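Local coordinates for protein polymeric immunoglobulin receptor (Mus musculus, PDB 4NOF) that probably binds polymeric immunoglobulins and carries them across epithelial cells, its released extracellular part being the secretory component, at residues P58-I61 / G62-K65; S81-T84 / H85-G89. All coordinates share one frame; numbering follows the deposited sequence. Where two conformers were deposited one is given.

Contacts 1 and 2 are neighbouring turns at one end of the immunoglobulin V-set domain, with centres about 11 Å apart. Residues 58-65 lead into strand 64-67. Residues 81-89 connect strand 75-80 to strand 89-95. A salt bridge joins the turns, Arg-63 NH1 to Asp-87 OD2 at 2.8 Å. The backbones also meet, with Arg-63 O and Ser-81 N 2.8 Å apart, probably a hydrogen bond. Beside the bridge, Tyr-60 packs on Asp-87, CE2 to OD1 at 3.3 Å. A bound N-acetylglucosamine lies about 7 Å from the His-82 side chain and about 11 Å from that of Arg-63.

Contact 1 of 2, residues P58-I61 / G62-K65; sequences PSYI and GRAK
Arg-63 folds back over Tyr-60, and this is the tight part of the contact. The arginine chain bends at its third torsion (chi3 -69°), which turns the guanidinium back toward residues 59 and 60. NH2 then sits over one face of the Tyr-60 ring, toward the rim, 3.6 Å from CD2. The two planes are only 14° apart, but only NH2 sits over the ring, so the overlap is partial. The edge of the guanidinium is used for bonding. NH2 donates to Ser-59 O at 3.0 Å, nearly in the guanidinium plane, and NE adds a weak bond to the same oxygen. Tyr-60 O accepts from Arg-63 N at 2.9 Å and weakly from Ala-64 N. Tyr-60 CB rests on Ala-64 CB at 4.1 Å. The tyrosine hydroxyl bonds to Tyr-91, and Arg-63 NH1 pairs with Asp-87.

Toward solvent the contact is looser. A water accepts from Arg-63 NE at 3.0 Å and donates to Ile-61 O, with a weaker bond to Ser-59 O. The Ile-61 and Gly-62 corner is exposed. Gly-62 has a positive phi, and a CB there would clash with Ile-61 O.

With a leucine in place of Arg-63, Asp-87 would probably be left without its charged mate, and Ser-59 O without its guanidinium donor.

Residues 60-63 form a type II beta turn. The arginine just before strand 64-67, paired with an aspartate before strand 89-95, is a familiar feature of immunoglobulin V-set domains.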
ATOM      1  N   PRO A  58       8.701 -11.507  -0.833  1.00 19.69           N
ATOM      2  CA  PRO A  58       9.318 -12.240   0.281  1.00 20.31           C
ATOM      3  C   PRO A  58       9.712 -11.409   1.491  1.00 19.88           C
ATOM      4  O   PRO A  58       9.715 -11.934   2.623  1.00 21.53           O
ATOM      5  CB  PRO A  58      10.623 -12.835  -0.345  1.00 20.39           C
ATOM      6  CG  PRO A  58      10.485 -12.726  -1.790  1.00 20.84           C
ATOM      7  CD  PRO A  58       9.355 -11.752  -2.135  1.00 19.79           C
ATOM      8  N   SER A  59      10.004 -10.126   1.294  1.00 19.52           N
ATOM      9  CA  SER A  59      10.329  -9.240   2.409  1.00 21.25           C
ATOM     10  C   SER A  59       9.142  -8.876   3.295  1.00 19.81           C
ATOM     11  O   SER A  59       9.347  -8.369   4.410  1.00 21.54           O
ATOM     12  CB  SER A  59      11.009  -7.967   1.913  1.00 21.89           C
ATOM     13  OG  SER A  59      12.251  -8.293   1.280  1.00 26.57           O
ATOM     14  N   TYR A  60       7.928  -9.179   2.848  1.00 18.24           N
ATOM     15  CA  TYR A  60       6.709  -8.851   3.577  1.00 18.47           C
ATOM     16  C   TYR A  60       5.855 -10.061   3.935  1.00 20.06           C
ATOM     17  O   TYR A  60       4.852  -9.932   4.597  1.00 18.34           O
ATOM     18  CB  TYR A  60       5.859  -7.896   2.760  1.00 17.61           C
ATOM     19  CG  TYR A  60       6.408  -6.510   2.569  1.00 16.93           C
ATOM     20  CD1 TYR A  60       7.285  -6.230   1.527  1.00 17.62           C
ATOM     21  CD2 TYR A  60       6.011  -5.455   3.390  1.00 18.65           C
ATOM     22  CE1 TYR A  60       7.757  -4.935   1.301  1.00 18.97           C
ATOM     23  CE2 TYR A  60       6.482  -4.160   3.170  1.00 18.78           C
ATOM     24  CZ  TYR A  60       7.362  -3.901   2.135  1.00 20.24           C
ATOM     25  OH  TYR A  60       7.846  -2.616   1.867  1.00 21.04           O
ATOM     26  N   ILE A  61       6.246 -11.264   3.516  1.00 22.26           N
ATOM     27  CA  ILE A  61       5.373 -12.398   3.783  1.00 23.82           C
ATOM     28  C   ILE A  61       5.258 -12.609   5.296  1.00 21.50           C
ATOM     29  O   ILE A  61       6.218 -12.388   6.057  1.00 22.18           O
ATOM     30  CB  ILE A  61       5.810 -13.688   3.057  1.00 27.64           C
ATOM     31  CG1 ILE A  61       4.677 -14.719   3.134  1.00 29.26           C
ATOM     32  CG2 ILE A  61       7.129 -14.157   3.609  1.00 26.93           C
ATOM     33  CD1 ILE A  61       4.785 -15.916   2.231  1.00 30.97           C
ATOM     34  N   GLY A  62       4.047 -12.929   5.718  1.00 23.81           N
ATOM     35  CA  GLY A  62       3.726 -13.057   7.147  1.00 25.33           C
ATOM     36  C   GLY A  62       3.461 -11.736   7.860  1.00 25.98           C
ATOM     37  O   GLY A  62       3.070 -11.738   9.030  1.00 27.78           O
ATOM     38  N   ARG A  63       3.697 -10.619   7.173  1.00 22.44           N
ATOM     39  CA  ARG A  63       3.539  -9.268   7.748  1.00 23.82           C
ATOM     40  C   ARG A  63       2.520  -8.420   7.031  1.00 21.29           C
ATOM     41  O   ARG A  63       2.093  -7.404   7.568  1.00 25.67           O
ATOM     42  CB  ARG A  63       4.854  -8.463   7.705  1.00 23.94           C
ATOM     43  CG  ARG A  63       6.046  -9.127   8.297  1.00 26.12           C
ATOM     44  CD  ARG A  63       7.195  -8.142   8.496  1.00 22.45           C
ATOM     45  NE  ARG A  63       7.837  -7.620   7.305  1.00 21.39           N
ATOM     46  CZ  ARG A  63       7.949  -6.312   7.014  1.00 20.62           C
ATOM     47  NH1 ARG A  63       7.412  -5.408   7.813  1.00 20.61           N
ATOM     48  NH2 ARG A  63       8.599  -5.911   5.922  1.00 20.96           N
ATOM     49  N   ALA A  64       2.169  -8.763   5.792  1.00 21.20           N
ATOM     50  CA  ALA A  64       1.266  -7.976   4.994  1.00 19.73           C
ATOM     51  C   ALA A  64      -0.014  -8.764   4.729  1.00 20.24           C
ATOM     52  O   ALA A  64       0.023  -9.951   4.429  1.00 21.12           O
ATOM     53  CB  ALA A  64       1.916  -7.573   3.670  1.00 21.34           C
ATOM     54  N   LYS A  65      -1.144  -8.090   4.845  1.00 19.00           N
ATOM     55  CA  LYS A  65      -2.417  -8.712   4.537  0.50 19.27           C
ATOM     56  C   LYS A  65      -3.284  -7.689   3.827  1.00 17.85           C
ATOM     57  O   LYS A  65      -3.305  -6.489   4.193  1.00 18.63           O
ATOM     58  CB  LYS A  65      -3.093  -9.207   5.810  0.50 21.59           C
ATOM     59  CG  LYS A  65      -2.317 -10.302   6.545  0.50 24.39           C
ATOM     60  CD  LYS A  65      -2.281 -11.609   5.755  0.50 27.50           C
ATOM     61  CE  LYS A  65      -1.528 -12.726   6.479  0.50 30.12           C
ATOM     62  NZ  LYS A  65      -0.141 -12.356   6.907  0.50 33.41           N
TER
HETATM   63  O   HOH W   1       8.314 -10.456   6.313  1.00 34.88           O

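Contact 2 of 2, residues S81-T84 / H85-G89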
ATOM      1  N   SER A  81       2.516  -5.311   9.356  1.00 18.56           N
ATOM      2  CA  SER A  81       2.944  -5.408  10.760  1.00 19.90           C
ATOM      3  C   SER A  81       4.469  -5.489  10.920  1.00 19.85           C
ATOM      4  O   SER A  81       5.203  -5.685   9.967  1.00 19.48           O
ATOM      5  CB  SER A  81       2.288  -6.615  11.404  1.00 21.22           C
ATOM      6  OG  SER A  81       2.695  -7.803  10.777  1.00 23.50           O
ATOM      7  N   HIS A  82       4.928  -5.355  12.160  1.00 20.84           N
ATOM      8  CA  HIS A  82       6.348  -5.461  12.484  1.00 21.31           C
ATOM      9  C   HIS A  82       7.188  -4.548  11.605  1.00 19.51           C
ATOM     10  O   HIS A  82       8.167  -4.957  10.993  1.00 19.48           O
ATOM     11  CB  HIS A  82       6.809  -6.923  12.346  1.00 23.70           C
ATOM     12  CG  HIS A  82       6.064  -7.862  13.247  1.00 29.62           C
ATOM     13  ND1 HIS A  82       5.258  -8.874  12.771  1.00 33.18           N
ATOM     14  CD2 HIS A  82       5.950  -7.895  14.597  1.00 33.06           C
ATOM     15  CE1 HIS A  82       4.703  -9.510  13.791  1.00 33.60           C
ATOM     16  NE2 HIS A  82       5.103  -8.933  14.909  1.00 35.09           N
ATOM     17  N   LEU A  83       6.787  -3.286  11.539  1.00 19.80           N
ATOM     18  CA  LEU A  83       7.461  -2.338  10.664  1.00 19.43           C
ATOM     19  C   LEU A  83       8.952  -2.212  10.935  1.00 22.59           C
ATOM     20  O   LEU A  83       9.374  -2.201  12.103  1.00 22.86           O
ATOM     21  CB  LEU A  83       6.816  -0.983  10.779  1.00 19.86           C
ATOM     22  CG  LEU A  83       5.409  -0.909  10.181  1.00 21.11           C
ATOM     23  CD1 LEU A  83       4.692   0.346  10.654  1.00 21.57           C
ATOM     24  CD2 LEU A  83       5.489  -0.938   8.670  1.00 20.12           C
ATOM     25  N   THR A  84       9.718  -2.142   9.850  1.00 22.45           N
ATOM     26  CA  THR A  84      11.162  -1.917   9.851  1.00 25.89           C
ATOM     27  C   THR A  84      11.515  -0.586   9.197  1.00 24.36           C
ATOM     28  O   THR A  84      10.718  -0.009   8.443  1.00 22.05           O
ATOM     29  CB  THR A  84      11.923  -3.005   9.059  1.00 28.82           C
ATOM     30  OG1 THR A  84      11.615  -2.942   7.656  1.00 30.84           O
ATOM     31  CG2 THR A  84      11.593  -4.390   9.598  1.00 31.97           C
ATOM     32  N   HIS A  85      12.718  -0.083   9.449  1.00 26.20           N
ATOM     33  CA  HIS A  85      13.073   1.157   8.784  1.00 28.16           C
ATOM     34  C   HIS A  85      13.086   1.009   7.254  1.00 24.46           C
ATOM     35  O   HIS A  85      12.760   1.942   6.523  1.00 23.21           O
ATOM     36  CB  HIS A  85      14.377   1.770   9.275  1.00 31.52           C
ATOM     37  CG  HIS A  85      14.571   3.162   8.764  1.00 36.48           C
ATOM     38  ND1 HIS A  85      15.482   3.480   7.782  1.00 40.21           N
ATOM     39  CD2 HIS A  85      13.911   4.310   9.055  1.00 38.32           C
ATOM     40  CE1 HIS A  85      15.402   4.772   7.516  1.00 41.06           C
ATOM     41  NE2 HIS A  85      14.454   5.297   8.271  1.00 40.41           N
ATOM     42  N   ASN A  86      13.380  -0.179   6.768  1.00 23.14           N
ATOM     43  CA  ASN A  86      13.378  -0.431   5.341  1.00 25.52           C
ATOM     44  C   ASN A  86      11.981  -0.366   4.697  1.00 21.95           C
ATOM     45  O   ASN A  86      11.880  -0.222   3.491  1.00 22.04           O
ATOM     46  CB  ASN A  86      14.011  -1.780   5.044  1.00 31.51           C
ATOM     47  CG  ASN A  86      15.547  -1.737   5.126  1.00 36.52           C
ATOM     48  OD1 ASN A  86      16.161  -0.657   5.179  1.00 36.60           O
ATOM     49  ND2 ASN A  86      16.159  -2.908   5.149  1.00 37.84           N
ATOM     50  N   ASP A  87      10.934  -0.484   5.514  1.00 19.03           N
ATOM     51  CA  ASP A  87       9.543  -0.324   5.043  1.00 17.60           C
ATOM     52  C   ASP A  87       9.216   1.137   4.734  1.00 16.91           C
ATOM     53  O   ASP A  87       8.240   1.407   4.059  1.00 16.95           O
ATOM     54  CB  ASP A  87       8.535  -0.840   6.077  1.00 18.11           C
ATOM     55  CG  ASP A  87       8.584  -2.364   6.264  1.00 19.78           C
ATOM     56  OD1 ASP A  87       8.838  -3.077   5.264  1.00 20.85           O
ATOM     57  OD2 ASP A  87       8.335  -2.831   7.402  1.00 21.21           O
ATOM     58  N   ALA A  88       9.989   2.078   5.254  1.00 16.90           N
ATOM     59  CA  ALA A  88       9.689   3.478   5.016  1.00 17.68           C
ATOM     60  C   ALA A  88       9.798   3.823   3.556  1.00 16.99           C
ATOM     61  O   ALA A  88      10.668   3.312   2.838  1.00 18.36           O
ATOM     62  CB  ALA A  88      10.605   4.393   5.827  1.00 19.06           C
ATOM     63  N   GLY A  89       8.954   4.772   3.144  1.00 16.94           N
ATOM     64  CA  GLY A  89       9.041   5.350   1.819  1.00 16.04           C
ATOM     65  C   GLY A  89       7.680   5.416   1.145  1.00 15.45           C
ATOM     66  O   GLY A  89       6.630   5.238   1.782  1.00 15.16           O
TER
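Thr-84 and Asp-87 bond to each other in both directions. One bond runs from backbone to side chain: Thr-84 N donates to Asp-87 OD2 at 2.9 Å, almost straight at 168°. The donor reaches the oxygen from above the carboxylate plane. In return, Asp-87 N makes a weak bond to Thr-84 OG1 at 3.3 Å. The threonine hydroxyl lies between its own backbone N and carbonyl carbon (chi1 67°), which turns it toward the start of the turn. Together these bonds make a capping box, with one weak arm, and Thr-84 is the N-cap of the 3-10 segment 85-87.

Backbone bonds close the turn itself. Asp-87 N donates to Thr-84 O at 3.0 Å, and Ala-88 N donates to His-85 O at 3.1 Å.

The charged interaction goes beyond the turn. Asp-87 OD2 also forms a salt bridge with Arg-63, so one oxygen serves both Thr-84 N and the arginine. The bond from Thr-84 probably helps to fix the rotation of the carboxylate for that bridge.

Packing contacts are few. Leu-83 CD2 lies beside the aspartate, 3.6 Å from Asp-87 OD2, with Asp-87 CB a little farther off. Asn-86 CB touches Thr-84 OG1 at 3.7 Å.

The turn links strand 75-80 to strand 89-95, and so passes from one sheet of the sandwich to the other. Leu-83 and Ala-88 lean on strand 102-111. Asp-87 O accepts from the Tyr-91 hydroxyl, the tyrosine corner of this fold, just as strand 89-95 begins.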